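Local structure of putative cellulase CEL6 (Mycobacterium tuberculosis, 1UP3) at residues A2-P14 with P245-L258. The protein is a putative family 6 glycoside hydrolase, an endoglucanase that probably cleaves the internal beta-1,4-glucosidic bonds of cellulose. Sequence-based numbering, arbitrary orientation.
Sequences ANPLAGKPFYVDP and PTTATAGAHADAYL. With SO4 (sulfate ion), chain D.
Asn3 and Phe10 anchor the N-terminal segment 2-14 against strand 254-258, the last strand in the parallel sheet of the distorted beta/alpha barrel characteristic of family 6 glycoside hydrolases, and against residues 245-247, which run beside it, Thr246 and Tyr257 exchanging two backbone hydrogen bonds. Asn3 uses both ends of its amide. With CG anti to the backbone N (chi1 -176°), the amide reaches the strand, where ND2 donates to the backbone O of Asp255 at 2.9 Å, nearly straight and on a lone pair in the carbonyl plane. OD1 of Asn3 turns back to accept from Leu5 N at 2.9 Å, an Asx turn within the type I beta turn from Asn3 to Ala6; the donor lies well above the carbonyl plane. The two bonds hold the amide stacked on the Asp255 carboxylate, their planes 26° apart and the side chains running in opposite directions, with Asn3 OD1 3.4 Å from Asp255 CG. The carboxylate itself is held by Tyr156 and a salt bridge to Arg183. Within the turn, Leu5 CD1 packs on Ala256 CB at 3.6 Å, while Thr247 CG2 lies against the Leu5 carbonyl. The Phe10 ring extends from the other end of the contact: Pro245 CB and Ala256 CB approach it obliquely, and Thr246 N sits at its edge, near the ring plane. Just before the turn, the backbone N of Ala2, the first modelled residue, makes weak hydrogen bonds to a sulfate, probably from the crystallisation liquor, that Arg183 also binds. Over one face of the Phe10 ring, Leu258 forms a CH-pi contact, its CD2 3.7 Å from the ring centroid and 17° off the normal.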
ATOM      1  N   ALA A   2      12.022 -12.281 -14.162  1.00 20.08           N
ATOM      2  CA  ALA A   2      11.762 -13.093 -12.955  1.00 19.11           C
ATOM      3  C   ALA A   2      11.081 -12.196 -11.923  1.00 17.16           C
ATOM      4  O   ALA A   2      10.998 -10.969 -12.113  1.00 19.11           O
ATOM      5  CB  ALA A   2      13.064 -13.662 -12.402  1.00 20.53           C
ATOM      6  N   ASN A   3      10.605 -12.809 -10.838  1.00 14.87           N
ATOM      7  CA  ASN A   3       9.913 -12.068  -9.764  1.00 11.99           C
ATOM      8  C   ASN A   3      10.946 -11.250  -8.996  1.00 10.82           C
ATOM      9  O   ASN A   3      11.815 -11.842  -8.353  1.00 11.12           O
ATOM     10  CB  ASN A   3       9.245 -13.072  -8.870  1.00 11.63           C
ATOM     11  CG  ASN A   3       8.413 -12.443  -7.778  1.00 10.05           C
ATOM     12  OD1 ASN A   3       8.479 -11.230  -7.575  1.00  9.66           O
ATOM     13  ND2 ASN A   3       7.596 -13.276  -7.102  1.00  9.52           N
ATOM     14  N   PRO A   4      10.880  -9.920  -9.046  1.00 10.68           N
ATOM     15  CA  PRO A   4      11.851  -9.076  -8.336  1.00  9.97           C
ATOM     16  C   PRO A   4      11.751  -9.165  -6.801  1.00 10.56           C
ATOM     17  O   PRO A   4      12.621  -8.696  -6.076  1.00 10.83           O
ATOM     18  CB  PRO A   4      11.497  -7.657  -8.827  1.00 10.61           C
ATOM     19  CG  PRO A   4      10.054  -7.709  -9.158  1.00  9.89           C
ATOM     20  CD  PRO A   4       9.830  -9.103  -9.711  1.00 10.59           C
ATOM     21  N   LEU A   5      10.694  -9.778  -6.295  1.00  9.27           N
ATOM     22  CA  LEU A   5      10.434  -9.803  -4.862  1.00  8.55           C
ATOM     23  C   LEU A   5      10.895 -11.098  -4.202  1.00  9.97           C
ATOM     24  O   LEU A   5      10.774 -11.248  -2.995  1.00  9.77           O
ATOM     25  CB  LEU A   5       8.938  -9.626  -4.577  1.00  9.05           C
ATOM     26  CG  LEU A   5       8.299  -8.379  -5.180  1.00  8.39           C
ATOM     27  CD1 LEU A   5       6.879  -8.183  -4.642  1.00  8.81           C
ATOM     28  CD2 LEU A   5       9.123  -7.144  -4.886  1.00  8.00           C
ATOM     29  N   ALA A   6      11.391 -12.049  -5.001  1.00 11.35           N
ATOM     30  CA  ALA A   6      11.798 -13.341  -4.475  1.00 13.21           C
ATOM     31  C   ALA A   6      13.275 -13.202  -4.071  1.00 16.03           C
ATOM     32  O   ALA A   6      13.932 -12.254  -4.440  1.00 18.79           O
ATOM     33  CB  ALA A   6      11.572 -14.421  -5.512  1.00 14.14           C
ATOM     34  N   GLY A   7      13.811 -14.084  -3.265  1.00 19.11           N
ATOM     35  CA  GLY A   7      15.248 -13.910  -3.015  1.00 19.15           C
ATOM     36  C   GLY A   7      15.708 -13.093  -1.815  1.00 19.25           C
ATOM     37  O   GLY A   7      16.831 -13.322  -1.367  1.00 20.02           O
ATOM     38  N   LYS A   8      14.901 -12.188  -1.245  1.00 16.93           N
ATOM     39  CA  LYS A   8      15.191 -11.842   0.154  1.00 15.57           C
ATOM     40  C   LYS A   8      13.991 -11.505   0.972  1.00 12.95           C
ATOM     41  O   LYS A   8      12.940 -11.171   0.415  1.00 12.51           O
ATOM     42  CB  LYS A   8      16.237 -10.760   0.245  1.00 17.35           C
ATOM     43  CG  LYS A   8      15.838  -9.510  -0.369  1.00 16.87           C
ATOM     44  CD  LYS A   8      17.062  -8.607  -0.607  1.00 19.87           C
ATOM     45  CE  LYS A   8      16.725  -7.460  -1.504  1.00 20.78           C
ATOM     46  NZ  LYS A   8      16.393  -7.976  -2.884  1.00 27.90           N
ATOM     47  N   PRO A   9      14.108 -11.607   2.287  1.00 11.01           N
ATOM     48  CA  PRO A   9      12.942 -11.341   3.102  1.00 10.09           C
ATOM     49  C   PRO A   9      12.527  -9.885   3.012  1.00  7.92           C
ATOM     50  O   PRO A   9      13.348  -9.029   2.718  1.00 10.03           O
ATOM     51  CB  PRO A   9      13.384 -11.697   4.519  1.00 10.80           C
ATOM     52  CG  PRO A   9      14.861 -11.585   4.501  1.00 14.15           C
ATOM     53  CD  PRO A   9      15.297 -11.960   3.097  1.00 12.43           C
ATOM     54  N   PHE A  10      11.245  -9.627   3.266  1.00  7.92           N
ATOM     55  CA  PHE A  10      10.762  -8.267   3.359  1.00  6.44           C
ATOM     56  C   PHE A  10      11.219  -7.653   4.694  1.00  6.98           C
ATOM     57  O   PHE A  10      11.288  -8.322   5.732  1.00  7.81           O
ATOM     58  CB  PHE A  10       9.238  -8.224   3.197  1.00  6.38           C
ATOM     59  CG  PHE A  10       8.773  -8.755   1.865  1.00  7.28           C
ATOM     60  CD1 PHE A  10       9.083  -8.087   0.711  1.00  8.02           C
ATOM     61  CD2 PHE A  10       8.057  -9.945   1.789  1.00 10.33           C
ATOM     62  CE1 PHE A  10       8.687  -8.558  -0.524  1.00  8.44           C
ATOM     63  CE2 PHE A  10       7.674 -10.456   0.531  1.00 11.05           C
ATOM     64  CZ  PHE A  10       7.995  -9.769  -0.604  1.00 10.22           C
ATOM     65  N   TYR A  11      11.515  -6.361   4.658  1.00  6.60           N
ATOM     66  CA  TYR A  11      12.053  -5.657   5.830  1.00  7.05           C
ATOM     67  C   TYR A  11      11.034  -5.439   6.933  1.00  6.96           C
ATOM     68  O   TYR A  11       9.953  -4.922   6.679  1.00  8.15           O
ATOM     69  CB  TYR A  11      12.591  -4.321   5.373  1.00  7.23           C
ATOM     70  CG  TYR A  11      13.261  -3.457   6.433  1.00  7.51           C
ATOM     71  CD1 TYR A  11      14.296  -3.934   7.203  1.00  7.39           C
ATOM     72  CD2 TYR A  11      12.884  -2.136   6.598  1.00  8.61           C
ATOM     73  CE1 TYR A  11      14.930  -3.099   8.157  1.00  7.50           C
ATOM     74  CE2 TYR A  11      13.481  -1.338   7.522  1.00 10.09           C
ATOM     75  CZ  TYR A  11      14.506  -1.822   8.307  1.00 10.56           C
ATOM     76  OH  TYR A  11      15.094  -0.990   9.246  1.00 11.97           O
ATOM     77  N   VAL A  12      11.408  -5.827   8.152  1.00  7.61           N
ATOM     78  CA  VAL A  12      10.625  -5.541   9.336  1.00  8.30           C
ATOM     79  C   VAL A  12      11.122  -4.203   9.916  1.00  9.50           C
ATOM     80  O   VAL A  12      12.289  -4.091  10.336  1.00 10.62           O
ATOM     81  CB  VAL A  12      10.756  -6.640  10.327  1.00  8.61           C
ATOM     82  CG1 VAL A  12      10.004  -6.273  11.622  1.00  9.58           C
ATOM     83  CG2 VAL A  12      10.238  -7.957   9.742  1.00 10.07           C
ATOM     84  N   ASP A  13      10.237  -3.213   9.953  1.00  9.84           N
ATOM     85  CA  ASP A  13      10.533  -1.879  10.484  1.00 10.08           C
ATOM     86  C   ASP A  13      10.725  -1.990  12.003  1.00 10.93           C
ATOM     87  O   ASP A  13       9.769  -2.305  12.733  1.00  9.89           O
ATOM     88  CB  ASP A  13       9.354  -0.968  10.168  1.00 10.25           C
ATOM     89  CG  ASP A  13       9.557   0.460  10.637  1.00 13.14           C
ATOM     90  OD1 ASP A  13      10.543   0.726  11.372  1.00 12.76           O
ATOM     91  OD2 ASP A  13       8.679   1.334  10.389  1.00 15.43           O
ATOM     92  N   PRO A  14      11.935  -1.769  12.508  1.00 11.14           N
ATOM     93  CA  PRO A  14      12.185  -1.949  13.949  1.00 12.46           C
ATOM     94  C   PRO A  14      11.602  -0.825  14.822  1.00 12.75           C
ATOM     95  O   PRO A  14      11.653  -0.951  16.047  1.00 14.39           O
ATOM     96  CB  PRO A  14      13.725  -1.953  14.031  1.00 13.43           C
ATOM     97  CG  PRO A  14      14.119  -1.093  12.925  1.00 12.87           C
ATOM     98  CD  PRO A  14      13.149  -1.340  11.784  1.00 11.59           C
ATOM     99  N   PRO A 245       3.312 -12.010   4.696  1.00  7.66           N
ATOM    100  CA  PRO A 245       3.959 -11.686   3.419  1.00  6.31           C
ATOM    101  C   PRO A 245       4.808 -12.832   2.884  1.00  6.90           C
ATOM    102  O   PRO A 245       5.559 -13.490   3.626  1.00  7.05           O
ATOM    103  CB  PRO A 245       4.764 -10.420   3.739  1.00  7.31           C
ATOM    104  CG  PRO A 245       4.016  -9.808   4.883  1.00  7.78           C
ATOM    105  CD  PRO A 245       3.498 -10.936   5.686  1.00  7.56           C
ATOM    106  N   THR A 246       4.687 -13.056   1.579  1.00  6.35           N
ATOM    107  CA  THR A 246       5.311 -14.200   0.904  1.00  6.88           C
ATOM    108  C   THR A 246       5.290 -14.043  -0.603  1.00  6.67           C
ATOM    109  O   THR A 246       4.416 -13.380  -1.153  1.00  6.54           O
ATOM    110  CB  THR A 246       4.632 -15.527   1.314  1.00  7.19           C
ATOM    111  OG1 THR A 246       5.336 -16.649   0.738  1.00 10.12           O
ATOM    112  CG2 THR A 246       3.194 -15.648   0.799  1.00  8.72           C
ATOM    113  N   THR A 247       6.225 -14.701  -1.285  1.00  6.44           N
ATOM    114  CA  THR A 247       6.148 -14.822  -2.737  1.00  6.79           C
ATOM    115  C   THR A 247       5.568 -16.170  -3.173  1.00  7.71           C
ATOM    116  O   THR A 247       5.405 -16.396  -4.374  1.00  9.32           O
ATOM    117  CB  THR A 247       7.504 -14.609  -3.427  1.00  8.61           C
ATOM    118  OG1 THR A 247       8.455 -15.552  -2.895  1.00 11.35           O
ATOM    119  CG2 THR A 247       8.036 -13.217  -3.141  1.00  7.79           C
ATOM    120  N   ALA A 248       5.232 -17.046  -2.238  1.00  8.00           N
ATOM    121  CA  ALA A 248       4.596 -18.315  -2.587  1.00  9.17           C
ATOM    122  C   ALA A 248       3.107 -18.092  -2.741  1.00  8.82           C
ATOM    123  O   ALA A 248       2.327 -18.402  -1.856  1.00 11.58           O
ATOM    124  CB  ALA A 248       4.909 -19.396  -1.536  1.00 10.34           C
ATOM    125  N   THR A 249       2.706 -17.571  -3.888  1.00  7.45           N
ATOM    126  CA  THR A 249       1.317 -17.207  -4.121  1.00  7.97           C
ATOM    127  C   THR A 249       0.617 -18.217  -5.005  1.00  8.98           C
ATOM    128  O   THR A 249       1.257 -19.097  -5.623  1.00 10.20           O
ATOM    129  CB  THR A 249       1.207 -15.892  -4.855  1.00  8.20           C
ATOM    130  OG1 THR A 249       1.801 -16.036  -6.153  1.00  9.13           O
ATOM    131  CG2 THR A 249       1.989 -14.789  -4.188  1.00  8.56           C
ATOM    132  N   ALA A 250      -0.695 -18.025  -5.118  1.00 10.06           N
ATOM    133  CA  ALA A 250      -1.575 -18.920  -5.870  1.00 10.08           C
ATOM    134  C   ALA A 250      -2.062 -18.292  -7.167  1.00 10.95           C
ATOM    135  O   ALA A 250      -2.970 -18.815  -7.819  1.00 13.26           O
ATOM    136  CB  ALA A 250      -2.767 -19.407  -4.981  1.00 11.06           C
ATOM    137  N   GLY A 251      -1.455 -17.187  -7.584  1.00  9.49           N
ATOM    138  CA  GLY A 251      -1.774 -16.586  -8.875  1.00  9.98           C
ATOM    139  C   GLY A 251      -0.590 -16.566  -9.804  1.00 10.30           C
ATOM    140  O   GLY A 251       0.541 -16.258  -9.397  1.00  9.92           O
ATOM    141  N   ALA A 252      -0.839 -16.864 -11.077  1.00  9.78           N
ATOM    142  CA  ALA A 252       0.225 -16.941 -12.071  1.00 10.85           C
ATOM    143  C   ALA A 252       1.063 -15.659 -12.208  1.00  9.66           C
ATOM    144  O   ALA A 252       2.256 -15.729 -12.511  1.00 12.07           O
ATOM    145  CB  ALA A 252      -0.361 -17.287 -13.397  1.00 12.02           C
ATOM    146  N   HIS A 253       0.416 -14.506 -12.035  1.00  8.84           N
ATOM    147  CA  HIS A 253       1.082 -13.212 -12.117  1.00  8.49           C
ATOM    148  C   HIS A 253       1.130 -12.467 -10.771  1.00  7.53           C
ATOM    149  O   HIS A 253       1.455 -11.275 -10.753  1.00  7.37           O
ATOM    150  CB  HIS A 253       0.407 -12.368 -13.172  1.00  9.11           C
ATOM    151  CG  HIS A 253       0.470 -12.978 -14.534  1.00 11.21           C
ATOM    152  ND1 HIS A 253      -0.531 -13.784 -15.026  1.00 13.58           N
ATOM    153  CD2 HIS A 253       1.428 -12.927 -15.491  1.00 16.07           C
ATOM    154  CE1 HIS A 253      -0.197 -14.198 -16.241  1.00 18.07           C
ATOM    155  NE2 HIS A 253       0.989 -13.701 -16.542  1.00 16.77           N
ATOM    156  N   ALA A 254       0.862 -13.165  -9.670  1.00  6.51           N
ATOM    157  CA  ALA A 254       0.919 -12.583  -8.321  1.00  6.93           C
ATOM    158  C   ALA A 254       2.339 -12.721  -7.804  1.00  7.88           C
ATOM    159  O   ALA A 254       2.767 -13.824  -7.431  1.00  8.63           O
ATOM    160  CB  ALA A 254      -0.076 -13.307  -7.401  1.00  8.03           C
ATOM    161  N   ASP A 255       3.092 -11.630  -7.797  1.00  6.41           N
ATOM    162  CA  ASP A 255       4.472 -11.623  -7.297  1.00  5.71           C
ATOM    163  C   ASP A 255       4.545 -11.844  -5.784  1.00  6.34           C
ATOM    164  O   ASP A 255       5.529 -12.425  -5.276  1.00  7.80           O
ATOM    165  CB  ASP A 255       5.164 -10.287  -7.580  1.00  5.50           C
ATOM    166  CG  ASP A 255       5.610 -10.088  -9.034  1.00  5.49           C
ATOM    167  OD1 ASP A 255       5.661 -11.084  -9.814  1.00  8.61           O
ATOM    168  OD2 ASP A 255       5.903  -8.932  -9.444  1.00  7.07           O
ATOM    169  N   ALA A 256       3.549 -11.334  -5.048  1.00  5.12           N
ATOM    170  CA  ALA A 256       3.571 -11.480  -3.600  1.00  5.11           C
ATOM    171  C   ALA A 256       2.250 -11.182  -2.949  1.00  5.97           C
ATOM    172  O   ALA A 256       1.440 -10.428  -3.484  1.00  5.80           O
ATOM    173  CB  ALA A 256       4.622 -10.513  -2.975  1.00  5.90           C
ATOM    174  N   TYR A 257       2.084 -11.749  -1.767  1.00  4.69           N
ATOM    175  CA  TYR A 257       1.176 -11.236  -0.742  1.00  4.62           C
ATOM    176  C   TYR A 257       1.995 -10.336   0.164  1.00  4.92           C
ATOM    177  O   TYR A 257       3.074 -10.739   0.592  1.00  6.10           O
ATOM    178  CB  TYR A 257       0.541 -12.362   0.085  1.00  4.54           C
ATOM    179  CG  TYR A 257      -0.128 -13.465  -0.692  1.00  6.25           C
ATOM    180  CD1 TYR A 257      -0.642 -13.255  -1.942  1.00  5.37           C
ATOM    181  CD2 TYR A 257      -0.218 -14.748  -0.139  1.00  6.77           C
ATOM    182  CE1 TYR A 257      -1.262 -14.305  -2.667  1.00  4.56           C
ATOM    183  CE2 TYR A 257      -0.802 -15.776  -0.825  1.00  8.15           C
ATOM    184  CZ  TYR A 257      -1.317 -15.553  -2.089  1.00  7.41           C
ATOM    185  OH  TYR A 257      -1.880 -16.567  -2.801  1.00  7.89           O
ATOM    186  N   LEU A 258       1.548  -9.106   0.374  1.00  5.60           N
ATOM    187  CA  LEU A 258       2.229  -8.138   1.232  1.00  5.15           C
ATOM    188  C   LEU A 258       1.306  -7.633   2.304  1.00  5.45           C
ATOM    189  O   LEU A 258       0.071  -7.685   2.141  1.00  5.96           O
ATOM    190  CB  LEU A 258       2.760  -6.937   0.439  1.00  6.25           C
ATOM    191  CG  LEU A 258       3.779  -7.223  -0.679  1.00  6.23           C
ATOM    192  CD1 LEU A 258       4.063  -5.938  -1.440  1.00  7.79           C
ATOM    193  CD2 LEU A 258       5.052  -7.881  -0.116  1.00 10.79           C
TER
HETATM  194  S   SO4 D 386       8.573 -12.914 -14.935  1.00 37.88           S
HETATM  195  O1  SO4 D 386       9.089 -11.567 -15.187  1.00 35.04           O
HETATM  196  O2  SO4 D 386       7.993 -13.097 -13.601  1.00 34.10           O
HETATM  197  O3  SO4 D 386       9.690 -13.866 -15.028  1.00 38.24           O
HETATM  198  O4  SO4 D 386       7.592 -13.245 -15.970  1.00 37.62           O